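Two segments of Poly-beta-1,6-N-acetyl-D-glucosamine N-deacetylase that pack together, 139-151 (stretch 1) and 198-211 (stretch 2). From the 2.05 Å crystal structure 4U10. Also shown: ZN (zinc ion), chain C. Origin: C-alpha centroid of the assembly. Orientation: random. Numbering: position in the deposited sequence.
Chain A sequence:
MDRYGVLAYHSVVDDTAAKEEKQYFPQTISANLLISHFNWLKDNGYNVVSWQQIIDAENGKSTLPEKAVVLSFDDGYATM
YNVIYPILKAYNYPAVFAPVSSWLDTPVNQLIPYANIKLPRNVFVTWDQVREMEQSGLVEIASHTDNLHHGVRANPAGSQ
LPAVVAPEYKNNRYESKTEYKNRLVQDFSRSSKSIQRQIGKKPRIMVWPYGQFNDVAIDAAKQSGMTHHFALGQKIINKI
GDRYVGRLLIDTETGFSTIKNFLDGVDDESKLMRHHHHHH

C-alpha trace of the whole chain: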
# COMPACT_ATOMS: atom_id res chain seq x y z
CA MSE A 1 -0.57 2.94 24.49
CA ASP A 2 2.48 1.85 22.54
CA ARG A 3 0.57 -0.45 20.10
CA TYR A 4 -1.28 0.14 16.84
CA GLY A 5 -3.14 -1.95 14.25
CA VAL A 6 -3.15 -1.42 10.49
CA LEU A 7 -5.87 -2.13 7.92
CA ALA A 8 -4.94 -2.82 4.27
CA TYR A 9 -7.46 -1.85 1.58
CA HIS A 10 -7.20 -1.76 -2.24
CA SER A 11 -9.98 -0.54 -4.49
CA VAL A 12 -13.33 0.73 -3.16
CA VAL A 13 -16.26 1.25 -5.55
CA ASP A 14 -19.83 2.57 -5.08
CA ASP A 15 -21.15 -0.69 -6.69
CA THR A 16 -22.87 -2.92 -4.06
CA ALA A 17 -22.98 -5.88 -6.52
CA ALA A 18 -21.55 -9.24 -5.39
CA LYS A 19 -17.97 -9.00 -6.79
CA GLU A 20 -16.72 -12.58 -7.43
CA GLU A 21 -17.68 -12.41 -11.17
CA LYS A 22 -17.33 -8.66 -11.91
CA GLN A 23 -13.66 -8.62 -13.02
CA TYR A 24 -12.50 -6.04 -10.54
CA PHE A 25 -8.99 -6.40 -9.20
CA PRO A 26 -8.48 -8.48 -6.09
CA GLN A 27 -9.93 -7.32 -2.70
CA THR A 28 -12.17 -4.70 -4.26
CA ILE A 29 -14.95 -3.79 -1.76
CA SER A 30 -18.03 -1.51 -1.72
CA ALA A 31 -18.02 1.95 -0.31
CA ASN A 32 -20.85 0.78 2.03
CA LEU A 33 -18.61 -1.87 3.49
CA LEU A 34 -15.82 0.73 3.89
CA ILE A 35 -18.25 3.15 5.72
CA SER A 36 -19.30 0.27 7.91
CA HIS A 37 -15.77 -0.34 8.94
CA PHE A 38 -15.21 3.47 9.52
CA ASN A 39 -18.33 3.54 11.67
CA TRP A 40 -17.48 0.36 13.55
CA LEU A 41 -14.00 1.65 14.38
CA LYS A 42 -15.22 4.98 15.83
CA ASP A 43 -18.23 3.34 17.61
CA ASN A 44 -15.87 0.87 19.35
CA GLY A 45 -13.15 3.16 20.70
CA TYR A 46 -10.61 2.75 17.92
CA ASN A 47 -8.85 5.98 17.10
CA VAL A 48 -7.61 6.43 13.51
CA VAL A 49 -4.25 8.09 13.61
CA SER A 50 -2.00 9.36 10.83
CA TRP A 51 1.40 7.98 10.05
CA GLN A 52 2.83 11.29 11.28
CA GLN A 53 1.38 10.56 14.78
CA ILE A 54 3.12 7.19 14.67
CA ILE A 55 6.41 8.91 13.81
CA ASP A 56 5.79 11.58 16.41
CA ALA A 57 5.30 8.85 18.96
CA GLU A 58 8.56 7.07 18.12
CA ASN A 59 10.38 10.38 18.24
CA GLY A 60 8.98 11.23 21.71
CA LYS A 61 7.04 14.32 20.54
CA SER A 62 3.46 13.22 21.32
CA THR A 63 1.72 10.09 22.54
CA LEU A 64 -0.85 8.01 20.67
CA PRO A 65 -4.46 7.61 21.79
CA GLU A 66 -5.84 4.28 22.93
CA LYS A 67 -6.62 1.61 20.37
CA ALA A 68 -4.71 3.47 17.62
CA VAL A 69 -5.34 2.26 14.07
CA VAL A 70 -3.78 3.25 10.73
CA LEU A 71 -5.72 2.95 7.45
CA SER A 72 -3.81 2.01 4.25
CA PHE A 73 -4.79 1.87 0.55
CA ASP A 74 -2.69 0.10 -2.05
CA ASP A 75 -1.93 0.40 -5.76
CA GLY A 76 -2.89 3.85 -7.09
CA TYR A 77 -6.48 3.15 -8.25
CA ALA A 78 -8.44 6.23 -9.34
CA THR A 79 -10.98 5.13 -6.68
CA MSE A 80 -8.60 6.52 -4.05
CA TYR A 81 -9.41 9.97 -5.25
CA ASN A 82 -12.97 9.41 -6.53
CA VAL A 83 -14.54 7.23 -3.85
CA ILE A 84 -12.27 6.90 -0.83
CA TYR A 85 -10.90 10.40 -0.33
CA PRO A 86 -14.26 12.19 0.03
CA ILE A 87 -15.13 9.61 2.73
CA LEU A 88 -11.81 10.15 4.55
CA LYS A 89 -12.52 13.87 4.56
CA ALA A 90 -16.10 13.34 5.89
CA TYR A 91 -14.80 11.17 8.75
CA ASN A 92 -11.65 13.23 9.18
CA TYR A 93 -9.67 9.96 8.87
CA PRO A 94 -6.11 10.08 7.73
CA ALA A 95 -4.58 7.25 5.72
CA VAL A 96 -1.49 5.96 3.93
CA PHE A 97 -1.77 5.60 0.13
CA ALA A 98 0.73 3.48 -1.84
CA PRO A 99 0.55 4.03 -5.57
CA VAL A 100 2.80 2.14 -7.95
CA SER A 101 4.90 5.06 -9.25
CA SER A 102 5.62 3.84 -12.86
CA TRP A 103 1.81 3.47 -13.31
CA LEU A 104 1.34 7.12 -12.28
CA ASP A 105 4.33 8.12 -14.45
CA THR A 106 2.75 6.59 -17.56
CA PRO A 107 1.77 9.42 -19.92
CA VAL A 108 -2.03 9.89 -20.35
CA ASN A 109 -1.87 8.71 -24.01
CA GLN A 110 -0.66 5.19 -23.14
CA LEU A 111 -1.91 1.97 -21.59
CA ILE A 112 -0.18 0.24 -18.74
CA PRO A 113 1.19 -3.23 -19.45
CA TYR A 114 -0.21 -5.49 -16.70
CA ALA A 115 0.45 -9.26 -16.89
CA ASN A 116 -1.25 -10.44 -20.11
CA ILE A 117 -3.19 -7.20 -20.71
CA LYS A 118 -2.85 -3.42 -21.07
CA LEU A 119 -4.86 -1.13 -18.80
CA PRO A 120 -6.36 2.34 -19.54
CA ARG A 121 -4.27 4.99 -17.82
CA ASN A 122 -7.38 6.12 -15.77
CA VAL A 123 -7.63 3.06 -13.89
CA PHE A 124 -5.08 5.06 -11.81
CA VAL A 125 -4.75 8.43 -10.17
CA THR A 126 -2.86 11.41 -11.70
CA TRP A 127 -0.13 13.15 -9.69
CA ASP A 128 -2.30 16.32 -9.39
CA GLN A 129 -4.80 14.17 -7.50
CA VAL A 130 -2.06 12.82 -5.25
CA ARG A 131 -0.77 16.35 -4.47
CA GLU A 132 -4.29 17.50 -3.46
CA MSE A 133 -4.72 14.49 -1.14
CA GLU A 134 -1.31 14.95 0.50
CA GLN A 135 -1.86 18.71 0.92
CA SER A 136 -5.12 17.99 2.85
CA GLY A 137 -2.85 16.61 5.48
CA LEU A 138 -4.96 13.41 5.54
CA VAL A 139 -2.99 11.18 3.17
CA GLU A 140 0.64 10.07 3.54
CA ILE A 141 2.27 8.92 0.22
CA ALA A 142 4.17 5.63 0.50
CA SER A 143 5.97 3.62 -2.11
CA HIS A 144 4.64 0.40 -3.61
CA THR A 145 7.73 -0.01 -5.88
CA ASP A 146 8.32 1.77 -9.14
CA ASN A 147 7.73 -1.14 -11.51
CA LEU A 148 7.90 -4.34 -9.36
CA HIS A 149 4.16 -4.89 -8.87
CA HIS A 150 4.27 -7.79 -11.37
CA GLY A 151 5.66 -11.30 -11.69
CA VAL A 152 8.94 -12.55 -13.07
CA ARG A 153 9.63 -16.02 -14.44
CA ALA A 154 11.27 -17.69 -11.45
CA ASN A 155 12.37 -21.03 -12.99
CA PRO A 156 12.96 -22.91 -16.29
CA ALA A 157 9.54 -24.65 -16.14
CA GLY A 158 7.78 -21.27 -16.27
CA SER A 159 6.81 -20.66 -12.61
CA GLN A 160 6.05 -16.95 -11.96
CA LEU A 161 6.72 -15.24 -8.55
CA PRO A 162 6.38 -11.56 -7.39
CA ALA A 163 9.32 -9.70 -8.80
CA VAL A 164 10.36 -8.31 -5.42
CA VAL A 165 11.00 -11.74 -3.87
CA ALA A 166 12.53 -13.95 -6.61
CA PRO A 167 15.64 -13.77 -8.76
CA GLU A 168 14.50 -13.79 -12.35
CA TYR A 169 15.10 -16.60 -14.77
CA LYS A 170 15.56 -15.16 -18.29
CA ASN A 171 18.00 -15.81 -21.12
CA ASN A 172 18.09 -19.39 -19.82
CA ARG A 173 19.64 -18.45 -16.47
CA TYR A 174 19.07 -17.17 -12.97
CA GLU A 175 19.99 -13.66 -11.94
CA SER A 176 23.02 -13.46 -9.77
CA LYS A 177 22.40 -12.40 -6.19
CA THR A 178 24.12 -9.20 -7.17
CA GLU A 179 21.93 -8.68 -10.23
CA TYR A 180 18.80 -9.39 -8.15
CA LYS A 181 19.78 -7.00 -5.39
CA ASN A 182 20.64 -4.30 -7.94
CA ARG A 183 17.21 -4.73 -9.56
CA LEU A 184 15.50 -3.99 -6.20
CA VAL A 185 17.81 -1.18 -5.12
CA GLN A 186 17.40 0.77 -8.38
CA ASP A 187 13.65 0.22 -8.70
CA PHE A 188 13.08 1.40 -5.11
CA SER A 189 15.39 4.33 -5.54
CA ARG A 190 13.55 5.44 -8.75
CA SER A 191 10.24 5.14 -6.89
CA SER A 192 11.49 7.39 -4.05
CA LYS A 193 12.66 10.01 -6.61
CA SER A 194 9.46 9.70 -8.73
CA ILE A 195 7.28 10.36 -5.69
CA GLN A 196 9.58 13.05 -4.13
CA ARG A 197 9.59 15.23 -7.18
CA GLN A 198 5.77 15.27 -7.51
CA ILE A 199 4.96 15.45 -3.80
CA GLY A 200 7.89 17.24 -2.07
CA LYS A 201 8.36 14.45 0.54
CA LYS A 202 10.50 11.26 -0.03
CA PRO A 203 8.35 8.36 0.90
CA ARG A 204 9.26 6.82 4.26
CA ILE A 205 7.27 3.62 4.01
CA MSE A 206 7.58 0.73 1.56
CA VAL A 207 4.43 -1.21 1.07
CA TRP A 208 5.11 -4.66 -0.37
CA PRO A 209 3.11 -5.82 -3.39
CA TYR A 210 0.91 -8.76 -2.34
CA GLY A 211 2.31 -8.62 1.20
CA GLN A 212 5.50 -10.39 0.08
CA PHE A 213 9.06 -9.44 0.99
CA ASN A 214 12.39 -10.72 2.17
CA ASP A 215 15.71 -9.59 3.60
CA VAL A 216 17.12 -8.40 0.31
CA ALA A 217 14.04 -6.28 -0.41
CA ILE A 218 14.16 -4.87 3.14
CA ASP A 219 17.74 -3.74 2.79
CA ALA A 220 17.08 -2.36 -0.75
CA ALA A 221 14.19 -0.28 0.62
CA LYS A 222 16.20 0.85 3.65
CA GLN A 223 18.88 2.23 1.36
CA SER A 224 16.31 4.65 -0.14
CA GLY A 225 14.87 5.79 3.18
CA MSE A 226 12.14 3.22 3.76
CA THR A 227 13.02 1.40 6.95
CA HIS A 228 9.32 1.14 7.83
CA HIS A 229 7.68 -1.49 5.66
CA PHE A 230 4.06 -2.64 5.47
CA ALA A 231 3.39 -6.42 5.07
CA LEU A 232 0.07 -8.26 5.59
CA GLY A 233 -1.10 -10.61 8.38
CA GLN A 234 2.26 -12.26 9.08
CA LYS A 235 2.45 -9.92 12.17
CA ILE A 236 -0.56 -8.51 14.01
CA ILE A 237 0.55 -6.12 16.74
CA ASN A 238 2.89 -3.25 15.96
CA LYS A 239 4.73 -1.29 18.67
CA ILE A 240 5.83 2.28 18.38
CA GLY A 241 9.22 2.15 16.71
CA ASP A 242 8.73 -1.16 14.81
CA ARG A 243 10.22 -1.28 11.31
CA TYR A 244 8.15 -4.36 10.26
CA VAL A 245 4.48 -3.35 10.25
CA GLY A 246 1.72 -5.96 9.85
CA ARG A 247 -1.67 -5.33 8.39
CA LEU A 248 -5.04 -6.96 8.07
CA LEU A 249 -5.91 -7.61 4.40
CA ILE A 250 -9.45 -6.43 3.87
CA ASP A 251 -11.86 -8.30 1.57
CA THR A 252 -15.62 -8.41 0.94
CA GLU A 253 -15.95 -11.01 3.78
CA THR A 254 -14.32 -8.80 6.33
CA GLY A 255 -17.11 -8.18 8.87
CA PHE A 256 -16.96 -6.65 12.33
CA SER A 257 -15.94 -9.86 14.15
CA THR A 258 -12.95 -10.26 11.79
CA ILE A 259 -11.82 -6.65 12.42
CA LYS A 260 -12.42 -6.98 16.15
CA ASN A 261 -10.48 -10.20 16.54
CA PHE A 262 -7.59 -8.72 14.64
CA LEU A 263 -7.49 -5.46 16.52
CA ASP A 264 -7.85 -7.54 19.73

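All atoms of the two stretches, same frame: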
# COMPACT_ATOMS: atom_id res chain seq x y z
N VAL A 139 -3.53 12.32 3.91
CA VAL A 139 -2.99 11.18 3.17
C VAL A 139 -1.46 11.28 3.07
O VAL A 139 -0.92 12.23 2.49
CB VAL A 139 -3.60 11.11 1.77
CG1 VAL A 139 -3.10 9.85 1.01
CG2 VAL A 139 -5.14 11.21 1.82
N GLU A 140 -0.80 10.28 3.63
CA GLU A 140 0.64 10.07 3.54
C GLU A 140 0.91 9.22 2.27
O GLU A 140 0.25 8.18 2.09
CB GLU A 140 1.07 9.29 4.77
CG GLU A 140 2.49 8.69 4.76
CD GLU A 140 3.48 9.54 5.50
OE1 GLU A 140 3.05 10.30 6.36
OE2 GLU A 140 4.66 9.46 5.23
N ILE A 141 1.81 9.69 1.40
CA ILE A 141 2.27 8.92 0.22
C ILE A 141 3.43 7.95 0.50
O ILE A 141 4.51 8.34 0.83
CB ILE A 141 2.61 9.82 -0.96
CG1 ILE A 141 1.54 10.88 -1.13
CG2 ILE A 141 2.66 8.99 -2.24
CD1 ILE A 141 0.10 10.32 -1.22
N ALA A 142 3.16 6.66 0.39
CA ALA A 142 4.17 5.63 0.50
C ALA A 142 4.50 5.05 -0.84
O ALA A 142 3.73 5.15 -1.79
CB ALA A 142 3.67 4.55 1.39
N SER A 143 5.63 4.38 -0.91
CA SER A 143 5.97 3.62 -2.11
C SER A 143 5.31 2.27 -2.11
O SER A 143 5.09 1.65 -1.03
CB SER A 143 7.48 3.43 -2.16
OG SER A 143 7.89 2.71 -3.28
N HIS A 144 5.11 1.76 -3.35
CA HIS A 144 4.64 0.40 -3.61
C HIS A 144 5.43 -0.11 -4.82
O HIS A 144 4.92 -0.91 -5.62
CB HIS A 144 3.16 0.46 -3.95
CG HIS A 144 2.38 -0.81 -3.76
ND1 HIS A 144 2.57 -1.69 -2.71
CD2 HIS A 144 1.26 -1.23 -4.39
CE1 HIS A 144 1.65 -2.63 -2.76
NE2 HIS A 144 0.83 -2.36 -3.76
N THR A 145 6.71 0.25 -4.84
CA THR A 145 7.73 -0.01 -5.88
C THR A 145 7.46 0.89 -7.06
O THR A 145 6.44 1.53 -7.08
CB THR A 145 7.85 -1.50 -6.34
OG1 THR A 145 6.74 -1.80 -7.18
CG2 THR A 145 7.80 -2.43 -5.12
N ASP A 146 8.48 1.07 -7.92
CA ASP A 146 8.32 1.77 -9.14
C ASP A 146 7.61 0.88 -10.19
O ASP A 146 6.53 1.19 -10.68
CB ASP A 146 9.67 2.32 -9.68
CG ASP A 146 9.45 3.49 -10.64
OD1 ASP A 146 8.56 4.35 -10.36
OD2 ASP A 146 10.21 3.58 -11.62
N ASN A 147 8.25 -0.20 -10.53
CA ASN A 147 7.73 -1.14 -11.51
C ASN A 147 8.01 -2.61 -11.12
O ASN A 147 8.42 -3.42 -11.93
CB ASN A 147 8.29 -0.81 -12.87
CG ASN A 147 7.69 -1.66 -13.96
OD1 ASN A 147 6.59 -2.09 -13.83
ND2 ASN A 147 8.42 -1.94 -14.98
N LEU A 148 7.78 -2.96 -9.84
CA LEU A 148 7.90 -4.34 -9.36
C LEU A 148 6.59 -4.91 -8.76
O LEU A 148 6.60 -5.82 -7.89
CB LEU A 148 9.10 -4.44 -8.40
CG LEU A 148 10.51 -4.19 -8.97
CD1 LEU A 148 11.53 -4.07 -7.85
CD2 LEU A 148 10.95 -5.19 -10.04
N HIS A 149 5.46 -4.42 -9.27
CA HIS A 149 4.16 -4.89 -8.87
C HIS A 149 3.69 -5.82 -9.96
O HIS A 149 2.65 -5.59 -10.58
CB HIS A 149 3.21 -3.74 -8.77
CG HIS A 149 2.02 -4.02 -7.92
ND1 HIS A 149 1.02 -4.88 -8.28
CD2 HIS A 149 1.69 -3.55 -6.70
CE1 HIS A 149 0.13 -4.95 -7.32
NE2 HIS A 149 0.49 -4.10 -6.37
N HIS A 150 4.54 -6.79 -10.29
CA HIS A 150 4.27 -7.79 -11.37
C HIS A 150 5.06 -9.03 -11.03
O HIS A 150 5.87 -9.01 -10.08
CB HIS A 150 4.63 -7.27 -12.77
CG HIS A 150 6.09 -6.93 -12.93
ND1 HIS A 150 7.06 -7.87 -13.21
CD2 HIS A 150 6.75 -5.76 -12.80
CE1 HIS A 150 8.24 -7.28 -13.30
NE2 HIS A 150 8.07 -5.99 -13.08
N GLY A 151 4.82 -10.12 -11.75
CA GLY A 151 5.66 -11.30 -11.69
C GLY A 151 6.89 -11.29 -12.57
O GLY A 151 7.00 -10.55 -13.55
N GLN A 198 7.15 14.82 -7.32
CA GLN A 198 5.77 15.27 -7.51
C GLN A 198 5.21 15.84 -6.23
O GLN A 198 4.39 16.70 -6.27
CB GLN A 198 4.90 14.09 -7.99
CG GLN A 198 5.35 13.48 -9.26
CD GLN A 198 5.02 14.32 -10.48
OE1 GLN A 198 4.18 15.22 -10.46
NE2 GLN A 198 5.65 13.96 -11.57
N ILE A 199 5.66 15.35 -5.08
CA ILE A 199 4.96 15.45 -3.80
C ILE A 199 5.71 16.37 -2.83
O ILE A 199 5.07 16.99 -1.97
CB ILE A 199 4.76 14.01 -3.18
CG1 ILE A 199 3.78 13.19 -4.02
CG2 ILE A 199 4.23 13.97 -1.76
CD1 ILE A 199 2.56 13.96 -4.41
N GLY A 200 7.04 16.41 -2.93
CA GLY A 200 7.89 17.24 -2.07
C GLY A 200 8.42 16.54 -0.81
O GLY A 200 9.14 17.14 -0.01
N LYS A 201 8.00 15.29 -0.61
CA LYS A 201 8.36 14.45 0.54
C LYS A 201 8.84 13.09 -0.04
O LYS A 201 8.09 12.48 -0.81
CB LYS A 201 7.13 14.17 1.40
CG LYS A 201 6.85 15.16 2.51
CD LYS A 201 5.79 16.15 2.12
CE LYS A 201 5.09 16.70 3.35
NZ LYS A 201 4.14 17.75 2.91
N LYS A 202 10.06 12.66 0.27
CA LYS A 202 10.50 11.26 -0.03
C LYS A 202 9.60 10.32 0.73
O LYS A 202 9.34 10.54 1.92
CB LYS A 202 11.92 10.97 0.48
CG LYS A 202 13.08 11.42 -0.36
CD LYS A 202 14.39 11.14 0.41
CE LYS A 202 15.55 10.91 -0.54
NZ LYS A 202 15.29 9.81 -1.53
N PRO A 203 9.10 9.26 0.07
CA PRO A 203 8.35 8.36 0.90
C PRO A 203 9.19 7.76 2.04
O PRO A 203 10.37 7.49 1.86
CB PRO A 203 7.95 7.22 -0.10
CG PRO A 203 9.03 7.26 -1.16
CD PRO A 203 9.39 8.71 -1.26
N ARG A 204 8.54 7.42 3.15
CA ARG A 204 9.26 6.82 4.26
C ARG A 204 8.64 5.49 4.70
O ARG A 204 8.94 4.94 5.77
CB ARG A 204 9.32 7.82 5.42
CG ARG A 204 8.01 8.43 5.74
CD ARG A 204 8.11 9.52 6.84
NE ARG A 204 6.76 10.02 7.08
CZ ARG A 204 6.44 11.00 7.91
NH1 ARG A 204 7.40 11.61 8.59
NH2 ARG A 204 5.16 11.34 8.05
N ILE A 205 7.83 4.92 3.82
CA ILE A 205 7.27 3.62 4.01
C ILE A 205 7.38 2.92 2.66
O ILE A 205 7.08 3.49 1.65
CB ILE A 205 5.76 3.69 4.38
CG1 ILE A 205 5.50 4.48 5.67
CG2 ILE A 205 5.07 2.34 4.50
CD1 ILE A 205 4.05 4.96 5.75
N MSE A 206 7.77 1.66 2.70
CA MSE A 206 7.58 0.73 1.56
C MSE A 206 6.44 -0.17 1.86
O MSE A 206 6.42 -0.88 2.89
CB MSE A 206 8.88 0.03 1.22
CG MSE A 206 8.72 -1.23 0.34
SE MSE A 206 8.11 -0.62 -1.43
CE MSE A 206 9.79 -0.03 -2.11
N VAL A 207 5.46 -0.22 0.95
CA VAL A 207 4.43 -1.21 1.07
C VAL A 207 4.65 -2.31 0.06
O VAL A 207 4.68 -2.06 -1.16
CB VAL A 207 3.02 -0.59 0.89
CG1 VAL A 207 1.96 -1.65 1.13
CG2 VAL A 207 2.81 0.62 1.83
N TRP A 208 4.70 -3.56 0.53
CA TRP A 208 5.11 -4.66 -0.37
C TRP A 208 3.94 -5.07 -1.22
O TRP A 208 2.83 -5.29 -0.66
CB TRP A 208 5.56 -5.87 0.46
CG TRP A 208 6.69 -5.56 1.40
CD1 TRP A 208 6.67 -5.69 2.75
CD2 TRP A 208 8.00 -5.10 1.05
NE1 TRP A 208 7.89 -5.32 3.25
CE2 TRP A 208 8.71 -4.94 2.24
CE3 TRP A 208 8.64 -4.76 -0.16
CZ2 TRP A 208 10.01 -4.48 2.26
CZ3 TRP A 208 9.89 -4.32 -0.13
CH2 TRP A 208 10.59 -4.18 1.07
N PRO A 209 4.14 -5.18 -2.55
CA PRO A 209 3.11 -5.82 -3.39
C PRO A 209 2.76 -7.20 -2.86
O PRO A 209 3.66 -8.01 -2.58
CB PRO A 209 3.85 -5.96 -4.75
CG PRO A 209 4.64 -4.69 -4.80
CD PRO A 209 5.25 -4.72 -3.41
N TYR A 210 1.45 -7.46 -2.74
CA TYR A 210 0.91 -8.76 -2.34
C TYR A 210 1.36 -9.14 -0.95
O TYR A 210 1.28 -10.29 -0.59
CB TYR A 210 1.37 -9.84 -3.36
CG TYR A 210 1.38 -9.42 -4.87
CD1 TYR A 210 0.24 -9.12 -5.53
CD2 TYR A 210 2.57 -9.35 -5.59
CE1 TYR A 210 0.25 -8.73 -6.87
CE2 TYR A 210 2.60 -9.00 -6.93
CZ TYR A 210 1.43 -8.70 -7.57
OH TYR A 210 1.47 -8.35 -8.92
N GLY A 211 1.90 -8.22 -0.16
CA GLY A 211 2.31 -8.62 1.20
C GLY A 211 3.68 -9.32 1.25
O GLY A 211 4.11 -9.69 2.32
ZN ZN C . -0.54 -3.68 -4.64
O HOH W 1 5.60 7.67 3.22
O HOH W 2 5.81 10.96 1.24
O HOH W 3 -0.13 -7.02 -10.33
O HOH W 4 -0.72 -4.91 -3.23

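Stretch 2 opens with the last turn of a helix, where Ile199 points toward stretch 1 and sets its CG2 4.1 Å from CG1 of Ile141, a contact between branched apolar chains. Gly200 then leaves the helix with positive phi; at these backbone angles a CB would jam against the preceding carbonyl, so glycine suits the turn. Pro203 turns its compact ring toward stretch 1, with CB 3.7 Å from Ile141 O.

Arg204 meets Glu140 in a two-pronged salt bridge: its NE donates to OE2 and its NH2 to OE1, both at 2.9 Å, so the planar guanidinium matches the carboxylate along its edge. Water 1 reinforces the pair, accepting from Arg204 N and donating to Glu140 OE2 and Ile141 O.

The backbones then join in a single beta bridge, Ser143 with Met206. Ser143 N donates to Ile205 O (3.1 Å), and Val207 N donates to Ser143 O (2.7 Å). Small Ala142 allows close packing here, its CB lying 3.7 Å from Ile205 CB and 4.0 Å from Val207 CG2. Met206, a selenomethionine, starts away from stretch 1, but its flexible chain brings SE within 3.8 Å of Thr145 N.

Val207 O accepts a short hydrogen bond from His144 ND1 (2.6 Å). This orients the imidazole and leaves NE2 to bind zinc at 2.1 Å; His149 NE2 also binds at 2.1 Å, and water 4 and a ligand elsewhere in the structure join them.

Pro209 packs beside both metal-binding histidines: its CG lies over a face of the His144 ring, while its CB makes a CH-pi contact with His149, 4.1 Å from the ring centroid. Tyr210 reaches back so that its ring lies oblique to that of His149. Water 3 links their polar atoms, 2.5 Å from Tyr210 OH and 3.2 Å from His149 ND1, whose proton it accepts.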